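Local structure of transmembrane oligosaccharyl transferase (Archaeoglobus fulgidus, 3WAJ) at residues A[503-514]-A[553-563]. The protein is an archaeal integral membrane protein of the STT3/AglB oligosaccharyl transferase family, with a helical transmembrane region joined to globular C-terminal domains. Residues are numbered along the deposited sequence; the frame is centred on the assembly and turned at random.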
# COMPACT_ATOMS: atom_id res chain seq x y z
N TRP A 503 -15.85 7.07 -1.51
CA TRP A 503 -15.37 5.79 -2.03
C TRP A 503 -16.07 4.59 -1.40
O TRP A 503 -16.51 3.68 -2.10
CB TRP A 503 -13.88 5.64 -1.75
CG TRP A 503 -12.98 5.93 -2.90
CD1 TRP A 503 -12.15 7.01 -3.05
CD2 TRP A 503 -12.77 5.10 -4.06
NE1 TRP A 503 -11.44 6.91 -4.23
CE2 TRP A 503 -11.80 5.74 -4.86
CE3 TRP A 503 -13.31 3.87 -4.48
CZ2 TRP A 503 -11.37 5.21 -6.07
CZ3 TRP A 503 -12.87 3.33 -5.68
CH2 TRP A 503 -11.91 4.00 -6.47
N TYR A 504 -16.17 4.58 -0.08
CA TYR A 504 -16.79 3.44 0.58
C TYR A 504 -18.23 3.28 0.13
O TYR A 504 -18.68 2.16 -0.13
CB TYR A 504 -16.69 3.52 2.11
CG TYR A 504 -17.24 2.30 2.81
CD1 TYR A 504 -16.43 1.21 3.10
CD2 TYR A 504 -18.59 2.24 3.17
CE1 TYR A 504 -16.94 0.08 3.73
CE2 TYR A 504 -19.12 1.11 3.80
CZ TYR A 504 -18.30 0.04 4.08
OH TYR A 504 -18.84 -1.05 4.71
N ASP A 505 -18.96 4.40 0.02
CA ASP A 505 -20.37 4.32 -0.41
C ASP A 505 -20.49 3.92 -1.87
O ASP A 505 -21.39 3.16 -2.24
CB ASP A 505 -21.11 5.64 -0.16
CG ASP A 505 -21.42 5.86 1.31
OD1 ASP A 505 -21.25 4.90 2.08
OD2 ASP A 505 -21.83 6.99 1.68
N ALA A 506 -19.59 4.43 -2.70
CA ALA A 506 -19.60 4.09 -4.12
C ALA A 506 -19.46 2.57 -4.30
O ALA A 506 -20.17 1.96 -5.07
CB ALA A 506 -18.49 4.83 -4.87
N LEU A 507 -18.55 1.97 -3.54
CA LEU A 507 -18.31 0.53 -3.65
C LEU A 507 -19.44 -0.32 -3.06
O LEU A 507 -19.81 -1.33 -3.66
CB LEU A 507 -16.96 0.17 -3.04
CG LEU A 507 -15.88 0.94 -3.78
CD1 LEU A 507 -14.53 0.77 -3.14
CD2 LEU A 507 -15.88 0.51 -5.24
N THR A 508 -20.00 0.08 -1.92
CA THR A 508 -21.17 -0.64 -1.40
C THR A 508 -22.31 -0.53 -2.39
O THR A 508 -23.05 -1.48 -2.61
CB THR A 508 -21.67 -0.18 -0.01
OG1 THR A 508 -21.94 1.23 -0.05
CG2 THR A 508 -20.66 -0.50 1.08
N TRP A 509 -22.44 0.65 -3.00
CA TRP A 509 -23.44 0.83 -4.05
C TRP A 509 -23.21 -0.16 -5.19
O TRP A 509 -24.13 -0.84 -5.64
CB TRP A 509 -23.41 2.26 -4.60
CG TRP A 509 -24.45 2.48 -5.67
CD1 TRP A 509 -25.75 2.89 -5.49
CD2 TRP A 509 -24.29 2.28 -7.09
NE1 TRP A 509 -26.39 2.95 -6.70
CE2 TRP A 509 -25.53 2.59 -7.70
CE3 TRP A 509 -23.22 1.86 -7.90
CZ2 TRP A 509 -25.73 2.50 -9.09
CZ3 TRP A 509 -23.41 1.78 -9.29
CH2 TRP A 509 -24.66 2.10 -9.87
N MET A 510 -21.96 -0.24 -5.64
CA MET A 510 -21.58 -1.14 -6.72
C MET A 510 -21.95 -2.58 -6.41
O MET A 510 -22.51 -3.28 -7.26
CB MET A 510 -20.07 -1.03 -7.04
CG MET A 510 -19.61 -2.06 -8.08
SD MET A 510 -17.93 -1.82 -8.65
CE MET A 510 -18.10 -0.46 -9.80
N ARG A 511 -21.68 -3.01 -5.18
CA ARG A 511 -21.96 -4.38 -4.76
C ARG A 511 -23.44 -4.72 -4.93
O ARG A 511 -23.80 -5.86 -5.25
CB ARG A 511 -21.54 -4.59 -3.30
CG ARG A 511 -21.98 -5.94 -2.68
CD ARG A 511 -21.37 -6.15 -1.30
NE ARG A 511 -21.71 -7.44 -0.68
CZ ARG A 511 -21.23 -7.87 0.48
NH1 ARG A 511 -20.38 -7.13 1.17
NH2 ARG A 511 -21.59 -9.06 0.94
N GLU A 512 -24.28 -3.71 -4.75
CA GLU A 512 -25.72 -3.90 -4.71
C GLU A 512 -26.39 -3.70 -6.07
O GLU A 512 -27.44 -4.26 -6.34
CB GLU A 512 -26.34 -2.97 -3.65
CG GLU A 512 -27.86 -3.10 -3.49
CD GLU A 512 -28.31 -4.44 -2.89
OE1 GLU A 512 -27.47 -5.14 -2.28
OE2 GLU A 512 -29.50 -4.78 -3.03
N ASN A 513 -25.76 -2.93 -6.95
CA ASN A 513 -26.46 -2.44 -8.14
C ASN A 513 -25.87 -2.87 -9.48
O ASN A 513 -26.35 -2.47 -10.52
CB ASN A 513 -26.60 -0.90 -8.08
CG ASN A 513 -27.48 -0.45 -6.91
OD1 ASN A 513 -28.71 -0.43 -7.02
ND2 ASN A 513 -26.85 -0.12 -5.78
N THR A 514 -24.81 -3.68 -9.44
CA THR A 514 -24.26 -4.27 -10.66
C THR A 514 -24.63 -5.75 -10.65
O THR A 514 -24.90 -6.30 -9.58
CB THR A 514 -22.74 -4.00 -10.77
OG1 THR A 514 -22.08 -4.58 -9.65
CG2 THR A 514 -22.49 -2.49 -10.81
N TYR A 553 -6.64 1.23 -5.69
CA TYR A 553 -8.01 1.02 -5.23
C TYR A 553 -8.46 -0.45 -5.26
O TYR A 553 -9.57 -0.76 -4.82
CB TYR A 553 -8.96 1.94 -6.05
CG TYR A 553 -8.50 3.38 -5.99
CD1 TYR A 553 -8.39 4.03 -4.75
CD2 TYR A 553 -8.14 4.10 -7.13
CE1 TYR A 553 -7.96 5.35 -4.65
CE2 TYR A 553 -7.70 5.45 -7.03
CZ TYR A 553 -7.60 6.06 -5.78
OH TYR A 553 -7.15 7.38 -5.63
N GLY A 554 -7.59 -1.34 -5.76
CA GLY A 554 -7.94 -2.74 -5.98
C GLY A 554 -8.48 -3.47 -4.76
O GLY A 554 -9.50 -4.18 -4.83
N HIS A 555 -7.80 -3.29 -3.63
CA HIS A 555 -8.23 -3.95 -2.40
C HIS A 555 -9.62 -3.50 -1.93
O HIS A 555 -10.43 -4.34 -1.51
CB HIS A 555 -7.15 -3.84 -1.30
CG HIS A 555 -5.91 -4.62 -1.62
ND1 HIS A 555 -5.87 -5.61 -2.58
CD2 HIS A 555 -4.66 -4.56 -1.10
CE1 HIS A 555 -4.65 -6.12 -2.64
NE2 HIS A 555 -3.90 -5.50 -1.74
N TRP A 556 -9.91 -2.20 -2.01
CA TRP A 556 -11.24 -1.69 -1.67
C TRP A 556 -12.33 -2.25 -2.58
O TRP A 556 -13.40 -2.64 -2.11
CB TRP A 556 -11.28 -0.16 -1.75
CG TRP A 556 -10.34 0.53 -0.82
CD1 TRP A 556 -9.65 -0.02 0.23
CD2 TRP A 556 -9.99 1.92 -0.85
NE1 TRP A 556 -8.90 0.96 0.87
CE2 TRP A 556 -9.08 2.15 0.22
CE3 TRP A 556 -10.35 2.99 -1.67
CZ2 TRP A 556 -8.52 3.41 0.46
CZ3 TRP A 556 -9.80 4.24 -1.42
CH2 TRP A 556 -8.88 4.44 -0.37
N ILE A 557 -12.05 -2.28 -3.88
CA ILE A 557 -13.03 -2.75 -4.85
C ILE A 557 -13.39 -4.19 -4.53
O ILE A 557 -14.55 -4.55 -4.48
CB ILE A 557 -12.50 -2.64 -6.30
CG1 ILE A 557 -12.43 -1.17 -6.73
CG2 ILE A 557 -13.40 -3.39 -7.27
CD1 ILE A 557 -11.87 -0.95 -8.13
N GLU A 558 -12.37 -5.00 -4.29
CA GLU A 558 -12.60 -6.40 -3.94
C GLU A 558 -13.26 -6.59 -2.57
O GLU A 558 -14.23 -7.32 -2.45
CB GLU A 558 -11.27 -7.15 -3.95
CG GLU A 558 -11.41 -8.61 -3.56
CD GLU A 558 -10.10 -9.37 -3.77
OE1 GLU A 558 -9.05 -8.71 -3.98
OE2 GLU A 558 -10.12 -10.62 -3.72
N ALA A 559 -12.74 -5.95 -1.53
CA ALA A 559 -13.27 -6.16 -0.18
C ALA A 559 -14.62 -5.48 0.06
O ALA A 559 -15.42 -5.97 0.85
CB ALA A 559 -12.25 -5.75 0.88
N VAL A 560 -14.90 -4.38 -0.64
CA VAL A 560 -16.13 -3.63 -0.38
C VAL A 560 -17.20 -3.83 -1.44
O VAL A 560 -18.37 -4.03 -1.13
CB VAL A 560 -15.86 -2.12 -0.15
CG1 VAL A 560 -17.17 -1.39 0.15
CG2 VAL A 560 -14.89 -1.91 1.02
N ALA A 561 -16.80 -3.78 -2.70
CA ALA A 561 -17.75 -3.98 -3.79
C ALA A 561 -18.00 -5.46 -4.08
O ALA A 561 -18.97 -5.80 -4.76
CB ALA A 561 -17.30 -3.27 -5.04
N HIS A 562 -17.12 -6.34 -3.57
CA HIS A 562 -17.10 -7.75 -3.99
C HIS A 562 -17.17 -7.85 -5.52
O HIS A 562 -17.93 -8.65 -6.06
CB HIS A 562 -18.26 -8.54 -3.37
CG HIS A 562 -18.08 -8.88 -1.92
ND1 HIS A 562 -19.03 -9.55 -1.19
CD2 HIS A 562 -17.07 -8.62 -1.06
CE1 HIS A 562 -18.61 -9.71 0.06
NE2 HIS A 562 -17.42 -9.15 0.16
N ARG A 563 -16.39 -7.01 -6.21
CA ARG A 563 -16.22 -7.13 -7.66
C ARG A 563 -14.75 -7.36 -7.98
O ARG A 563 -13.92 -7.32 -7.08
CB ARG A 563 -16.78 -5.91 -8.40
CG ARG A 563 -18.30 -5.80 -8.29
CD ARG A 563 -19.04 -7.08 -8.77
NE ARG A 563 -20.50 -6.95 -8.65
CZ ARG A 563 -21.21 -7.28 -7.57
NH1 ARG A 563 -20.59 -7.79 -6.51
NH2 ARG A 563 -22.53 -7.11 -7.55
O HOH W 1 -19.65 -4.27 1.32
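One face of the Trp503 indole is shared by two rings of segment 553-563. Tyr553 lies over the six-membered ring as an offset stack, planes 28° apart, with Trp503 CZ2 above the centre of the phenol ring, 3.4 Å from Tyr553 CG. Trp556 instead turns its edge to the five-membered ring, making a T-shaped pair in which Trp556 CZ3 comes 3.9 Å from Trp503 CG. In the indole plane, at its edge, sits Leu507 CG, while Asp611 and Gly45 take the indole N-H groups of Trp503 and Trp556. A CH-pi contact sets Val560 CG1 over a face of the Tyr504 ring.

Next along the helix comes a case of knobs-into-holes packing: Leu507 is the knob, and Trp556, Ile557, Val560 and Ala561 form the hole, as the helical segments 503-513 and 554-561, both within the AglB core domain, cross at -50°. At the small Ala561 the backbones come close, and its CA makes a CA-H...O contact with Leu507 O at 3.4 Å. Helix 47-60, from the STT3 N-terminal region, touches Val560 from outside the pair.

Beyond Ala561, Arg511 runs fully extended, CG anti to the backbone N (chi1 172°), which carries its guanidinium alongside His562; His562 CE1 lies over one guanidinium face, 3.2 Å from Arg511 NH2, while His562 ND1 is hydrogen-bonded to Asp521. A water links Arg511 NH1 to Val560 O. Bent at chi2, Arg563 brings NH2 to Thr514 O at 3.2 Å, in the guanidinium plane but above the carbonyl plane, and adds a weak bond from NH2 to Arg511 O at 2.9 Å, beside the C-terminal end of helix 501-513.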